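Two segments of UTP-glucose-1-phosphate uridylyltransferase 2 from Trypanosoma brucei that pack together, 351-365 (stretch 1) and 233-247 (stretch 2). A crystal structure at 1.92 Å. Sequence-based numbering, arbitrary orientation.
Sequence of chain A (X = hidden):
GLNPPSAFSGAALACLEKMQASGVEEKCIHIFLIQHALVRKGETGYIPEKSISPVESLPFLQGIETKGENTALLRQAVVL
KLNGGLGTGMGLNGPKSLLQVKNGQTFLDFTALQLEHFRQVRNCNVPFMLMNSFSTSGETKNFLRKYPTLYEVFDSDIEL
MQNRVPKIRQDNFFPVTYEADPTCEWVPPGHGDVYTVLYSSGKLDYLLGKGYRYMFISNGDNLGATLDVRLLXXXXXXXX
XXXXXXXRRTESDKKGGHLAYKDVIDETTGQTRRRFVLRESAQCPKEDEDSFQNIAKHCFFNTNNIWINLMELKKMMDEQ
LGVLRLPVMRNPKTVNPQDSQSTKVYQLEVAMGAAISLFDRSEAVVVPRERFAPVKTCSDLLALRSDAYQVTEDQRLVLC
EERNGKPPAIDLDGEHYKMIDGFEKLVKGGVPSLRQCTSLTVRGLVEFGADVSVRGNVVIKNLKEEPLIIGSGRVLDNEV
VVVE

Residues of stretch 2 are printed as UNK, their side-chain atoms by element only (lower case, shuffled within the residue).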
# COMPACT_ATOMS: atom_id res chain seq x y z
N ALA A 351 -2.39 9.59 -3.61
CA ALA A 351 -2.58 8.13 -3.78
C ALA A 351 -2.77 7.80 -5.27
O ALA A 351 -3.55 8.47 -5.99
CB ALA A 351 -3.75 7.66 -2.98
N MET A 352 -2.09 6.76 -5.74
CA MET A 352 -2.14 6.45 -7.17
C MET A 352 -3.57 6.07 -7.60
O MET A 352 -3.94 6.21 -8.77
CB MET A 352 -1.10 5.41 -7.56
CG MET A 352 -1.32 4.05 -6.94
SD MET A 352 -0.42 2.79 -7.84
CE MET A 352 -1.32 1.35 -7.31
N GLY A 353 -4.39 5.63 -6.64
CA GLY A 353 -5.74 5.16 -6.96
C GLY A 353 -6.64 6.33 -7.33
O GLY A 353 -7.64 6.14 -7.99
N ALA A 354 -6.28 7.54 -6.90
CA ALA A 354 -7.09 8.73 -7.12
C ALA A 354 -7.14 9.15 -8.61
O ALA A 354 -7.97 9.97 -9.02
CB ALA A 354 -6.59 9.90 -6.19
N ALA A 355 -6.25 8.57 -9.42
CA ALA A 355 -6.27 8.77 -10.89
C ALA A 355 -7.48 8.09 -11.54
O ALA A 355 -7.68 8.15 -12.76
CB ALA A 355 -4.97 8.27 -11.54
N ILE A 356 -8.27 7.38 -10.74
CA ILE A 356 -9.45 6.71 -11.29
C ILE A 356 -10.45 7.68 -11.92
O ILE A 356 -11.08 7.34 -12.92
CB ILE A 356 -10.13 5.74 -10.28
CG1 ILE A 356 -11.22 4.90 -10.98
CG2 ILE A 356 -10.64 6.50 -9.02
CD1 ILE A 356 -12.05 4.11 -9.99
N SER A 357 -10.58 8.91 -11.40
CA SER A 357 -11.43 9.91 -12.09
C SER A 357 -10.73 10.74 -13.17
O SER A 357 -11.38 11.43 -13.96
CB SER A 357 -12.10 10.86 -11.08
OG SER A 357 -11.18 11.80 -10.54
N LEU A 358 -9.41 10.68 -13.22
CA LEU A 358 -8.62 11.56 -14.10
C LEU A 358 -8.45 11.01 -15.51
O LEU A 358 -8.38 11.77 -16.48
CB LEU A 358 -7.26 11.84 -13.47
CG LEU A 358 -7.26 12.49 -12.10
CD1 LEU A 358 -5.83 12.70 -11.68
CD2 LEU A 358 -8.02 13.82 -12.11
N PHE A 359 -8.37 9.69 -15.63
CA PHE A 359 -8.30 9.00 -16.92
C PHE A 359 -9.65 9.10 -17.64
O PHE A 359 -10.71 9.04 -17.00
CB PHE A 359 -7.89 7.54 -16.73
CG PHE A 359 -6.39 7.33 -16.55
CD1 PHE A 359 -5.55 7.15 -17.67
CD2 PHE A 359 -5.81 7.32 -15.27
CE1 PHE A 359 -4.18 6.96 -17.51
CE2 PHE A 359 -4.43 7.12 -15.11
CZ PHE A 359 -3.61 6.92 -16.23
N ASP A 360 -9.61 9.24 -18.97
CA ASP A 360 -10.83 9.33 -19.76
C ASP A 360 -11.72 8.11 -19.59
O ASP A 360 -12.92 8.25 -19.38
CB ASP A 360 -10.55 9.57 -21.26
CG ASP A 360 -11.84 9.81 -22.08
OD1 ASP A 360 -12.88 10.23 -21.51
OD2 ASP A 360 -11.83 9.60 -23.31
N ARG A 361 -11.14 6.92 -19.68
CA ARG A 361 -11.93 5.69 -19.55
C ARG A 361 -11.33 4.84 -18.43
O ARG A 361 -10.23 4.29 -18.56
CB ARG A 361 -11.94 4.93 -20.87
CG ARG A 361 -12.56 5.68 -22.03
CD ARG A 361 -12.43 4.87 -23.30
NE ARG A 361 -13.13 3.59 -23.14
CZ ARG A 361 -14.43 3.44 -23.35
NH1 ARG A 361 -15.15 4.50 -23.75
NH2 ARG A 361 -15.00 2.26 -23.16
N SER A 362 -12.06 4.76 -17.31
CA SER A 362 -11.57 4.06 -16.16
C SER A 362 -12.65 3.14 -15.60
O SER A 362 -13.84 3.38 -15.79
CB SER A 362 -11.02 5.04 -15.11
OG SER A 362 -12.06 5.64 -14.37
N GLU A 363 -12.24 2.08 -14.92
CA GLU A 363 -13.19 1.12 -14.36
C GLU A 363 -12.61 0.50 -13.09
O GLU A 363 -11.38 0.45 -12.91
CB GLU A 363 -13.50 0.02 -15.37
CG GLU A 363 -14.49 0.42 -16.50
CD GLU A 363 -15.10 -0.76 -17.24
OE1 GLU A 363 -14.91 -1.90 -16.80
OE2 GLU A 363 -15.77 -0.56 -18.28
N ALA A 364 -13.50 0.05 -12.22
CA ALA A 364 -13.13 -0.79 -11.10
C ALA A 364 -13.86 -2.14 -11.26
O ALA A 364 -15.04 -2.18 -11.64
CB ALA A 364 -13.51 -0.13 -9.81
N VAL A 365 -13.17 -3.24 -10.95
CA VAL A 365 -13.74 -4.60 -11.04
C VAL A 365 -13.52 -5.36 -9.75
O VAL A 365 -12.43 -5.30 -9.17
CB VAL A 365 -13.07 -5.39 -12.20
CG1 VAL A 365 -13.74 -6.79 -12.43
CG2 VAL A 365 -13.04 -4.57 -13.46
N UNK A 233 -6.61 -8.37 -21.08
CA UNK A 233 -7.38 -8.53 -22.33
C UNK A 233 -8.64 -7.67 -22.27
O UNK A 233 -8.94 -6.94 -23.20
o UNK A 233 -5.59 -10.41 -23.44
c UNK A 233 -7.79 -10.00 -22.55
o UNK A 233 -6.88 -12.13 -23.05
c UNK A 233 -6.66 -10.90 -23.03
N UNK A 234 -9.35 -7.76 -21.14
CA UNK A 234 -10.57 -7.00 -20.88
C UNK A 234 -10.38 -5.49 -20.93
O UNK A 234 -11.18 -4.78 -21.56
c UNK A 234 -12.32 -6.48 -19.14
c UNK A 234 -11.14 -7.36 -19.52
c UNK A 234 -12.18 -5.48 -18.18
c UNK A 234 -14.48 -4.86 -18.48
c UNK A 234 -13.25 -4.66 -17.84
c UNK A 234 -13.56 -6.64 -19.76
o UNK A 234 -15.58 -4.09 -18.16
c UNK A 234 -14.62 -5.85 -19.44
N UNK A 235 -9.35 -5.03 -20.24
CA UNK A 235 -9.02 -3.61 -20.16
C UNK A 235 -8.79 -3.02 -21.55
O UNK A 235 -9.31 -1.94 -21.91
c UNK A 235 -7.36 -2.03 -19.06
c UNK A 235 -5.51 -0.17 -18.31
s UNK A 235 -5.69 -1.97 -18.43
c UNK A 235 -7.77 -3.46 -19.31
N UNK A 236 -7.98 -3.73 -22.32
CA UNK A 236 -7.72 -3.40 -23.72
C UNK A 236 -8.98 -3.39 -24.65
O UNK A 236 -9.16 -2.48 -25.47
c UNK A 236 -6.28 -4.15 -25.67
c UNK A 236 -5.32 -3.17 -27.39
n UNK A 236 -5.98 -4.22 -27.84
c UNK A 236 -6.59 -4.85 -26.78
n UNK A 236 -5.48 -3.11 -26.08
c UNK A 236 -6.66 -4.37 -24.24
N UNK A 237 -9.83 -4.40 -24.51
CA UNK A 237 -11.06 -4.53 -25.31
C UNK A 237 -12.04 -3.40 -25.06
O UNK A 237 -12.70 -2.95 -25.97
o UNK A 237 -12.16 -8.28 -23.81
o UNK A 237 -10.48 -9.23 -24.91
c UNK A 237 -11.30 -8.29 -24.73
c UNK A 237 -11.78 -5.85 -25.00
c UNK A 237 -11.23 -7.09 -25.67
N UNK A 238 -12.14 -2.98 -23.79
CA UNK A 238 -12.94 -1.81 -23.40
C UNK A 238 -12.18 -0.48 -23.56
O UNK A 238 -12.70 0.59 -23.17
c UNK A 238 -15.66 -3.19 -22.40
n UNK A 238 -16.86 -2.40 -20.28
c UNK A 238 -16.65 -2.21 -21.75
c UNK A 238 -14.29 -3.22 -21.68
c UNK A 238 -13.42 -1.97 -21.94
N UNK A 239 -10.96 -0.55 -24.11
CA UNK A 239 -10.08 0.62 -24.35
C UNK A 239 -9.97 1.52 -23.10
O UNK A 239 -10.14 2.75 -23.18
o UNK A 239 -12.82 1.54 -27.46
c UNK A 239 -10.56 1.45 -25.55
n UNK A 239 -11.28 1.72 -29.10
c UNK A 239 -10.57 0.78 -26.95
c UNK A 239 -11.65 1.38 -27.87
N UNK A 240 -9.70 0.89 -21.96
CA UNK A 240 -9.59 1.59 -20.67
C UNK A 240 -8.20 2.16 -20.49
O UNK A 240 -7.22 1.52 -20.90
c UNK A 240 -11.13 -0.18 -19.39
c UNK A 240 -11.14 -0.86 -18.03
c UNK A 240 -9.84 0.63 -19.50
c UNK A 240 -12.32 0.72 -19.58
N UNK A 241 -8.11 3.35 -19.87
CA UNK A 241 -6.84 3.93 -19.47
C UNK A 241 -6.37 3.45 -18.11
O UNK A 241 -5.18 3.46 -17.79
N UNK A 242 -7.33 3.02 -17.30
CA UNK A 242 -7.10 2.73 -15.91
C UNK A 242 -8.14 1.69 -15.46
O UNK A 242 -9.34 1.85 -15.71
c UNK A 242 -8.17 3.49 -12.89
c UNK A 242 -5.96 4.38 -12.97
c UNK A 242 -7.22 4.04 -15.14
c UNK A 242 -8.10 3.39 -11.49
c UNK A 242 -6.96 3.84 -10.82
c UNK A 242 -7.11 3.94 -13.63
c UNK A 242 -5.88 4.34 -11.57
N UNK A 243 -7.64 0.61 -14.87
CA UNK A 243 -8.45 -0.39 -14.23
C UNK A 243 -7.96 -0.60 -12.80
O UNK A 243 -6.80 -0.91 -12.58
c UNK A 243 -9.75 -3.64 -15.87
c UNK A 243 -9.44 -2.79 -14.66
c UNK A 243 -9.00 -3.70 -13.47
c UNK A 243 -8.42 -1.70 -15.02
N UNK A 244 -8.86 -0.44 -11.84
CA UNK A 244 -8.60 -0.74 -10.42
C UNK A 244 -9.21 -2.08 -9.97
O UNK A 244 -10.41 -2.28 -10.14
c UNK A 244 -9.15 0.06 -8.05
c UNK A 244 -8.98 2.73 -7.29
s UNK A 244 -10.01 1.27 -7.04
c UNK A 244 -9.22 0.36 -9.55
N UNK A 245 -8.42 -2.98 -9.39
CA UNK A 245 -8.98 -4.18 -8.79
C UNK A 245 -9.46 -3.82 -7.38
O UNK A 245 -8.74 -3.15 -6.66
c UNK A 245 -6.52 -7.05 -9.88
c UNK A 245 -7.95 -5.34 -8.73
c UNK A 245 -7.26 -5.73 -10.04
o UNK A 245 -6.19 -7.69 -10.91
o UNK A 245 -6.30 -7.47 -8.72
N UNK A 246 -10.70 -4.19 -7.04
CA UNK A 246 -11.24 -4.06 -5.67
C UNK A 246 -11.68 -5.43 -5.13
O UNK A 246 -11.96 -6.35 -5.90
c UNK A 246 -12.44 -3.08 -5.59
c UNK A 246 -13.64 -3.59 -6.44
c UNK A 246 -12.04 -1.67 -5.99
N UNK A 247 -11.77 -5.54 -3.80
CA UNK A 247 -12.35 -6.71 -3.16
C UNK A 247 -13.61 -6.33 -2.38
O UNK A 247 -13.74 -5.19 -1.89
s UNK A 247 -9.86 -8.14 -3.00
c UNK A 247 -11.32 -7.36 -2.21

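Position 233 has two side-chain carbons, the second carrying two oxygens. It lies far from stretch 1. This is Asp233.

Position 234 has one carbon, then a six-carbon ring bearing one oxygen. That oxygen lies 2.7 Å from Glu363 OE1. This is Tyr234, and its OH donates a hydrogen bond to that carboxylate oxygen.

Position 235 is an unbranched chain of two carbons, a sulfur and a carbon. It makes no contact. This is Met235.

Position 236 has one carbon and a five-membered ring of three carbons and two nitrogens. It is out of reach. This is His236.

Position 237 has three carbons, the third carrying two oxygens. It makes no contact. This is Glu237.

Position 238 has four carbons in a row ending in nitrogen. The nitrogen lies 2.9 Å from Glu363 OE2, a salt bridge. This is Lys238.

Position 239 has three carbons, the third with one oxygen and one nitrogen. Its CB lies 4.1 Å from Arg361 NE. This is Gln239, whose positive phi belongs to a Schellman motif ending the helix.

Position 240 has four carbons, forked at the second. One terminal carbon lies 3.7 Å from Glu363 CB. This is Leu240.

Position 241 has no side-chain atoms, so it is Gly241. An ideal CB here would clash with Phe359 CD1, at 2.8 Å.

Position 242 has one carbon and a plain six-carbon ring. Ile356 CA sits over the ring face, 3.8 Å from the centroid. This is Phe242.

Position 243 has four carbons, forked at the second. One approaches Val365 CG2 at 4.1 Å. This is Leu243.

Position 244 is unbranched: two carbons, sulfur, carbon. The last carbon is 3.7 Å from Gly353 O. This is Met244.

Position 245 has three carbons, the third carrying two oxygens. Both oxygens bond elsewhere in the structure. This is Glu245.

Position 246 has one carbon carrying two more. One of these lies 4.4 Å from Ala364 CB. This is Val246.

Position 247 has one carbon and a sulfur. This is Cys247.

The contact is built on a parallel strand pairing. Glu363 N donates to Phe242 O (3.0 Å), and Met244 N to Glu363 O (2.9 Å). Val365 N to Met244 O and Val246 N to Val365 O, each 3.0 Å, extend the ladder. Phe242 and Met244 share a sheet face with Ser362 and Ala364, and pack against the 3-10 segment. On the other face, Glu363 reaches Tyr234 and Lys238. Arg361 NH2 bonds Lys238 O at 2.8 Å.

Stretch 2, residues 233-247: DYMHEKQLGFLMEVC
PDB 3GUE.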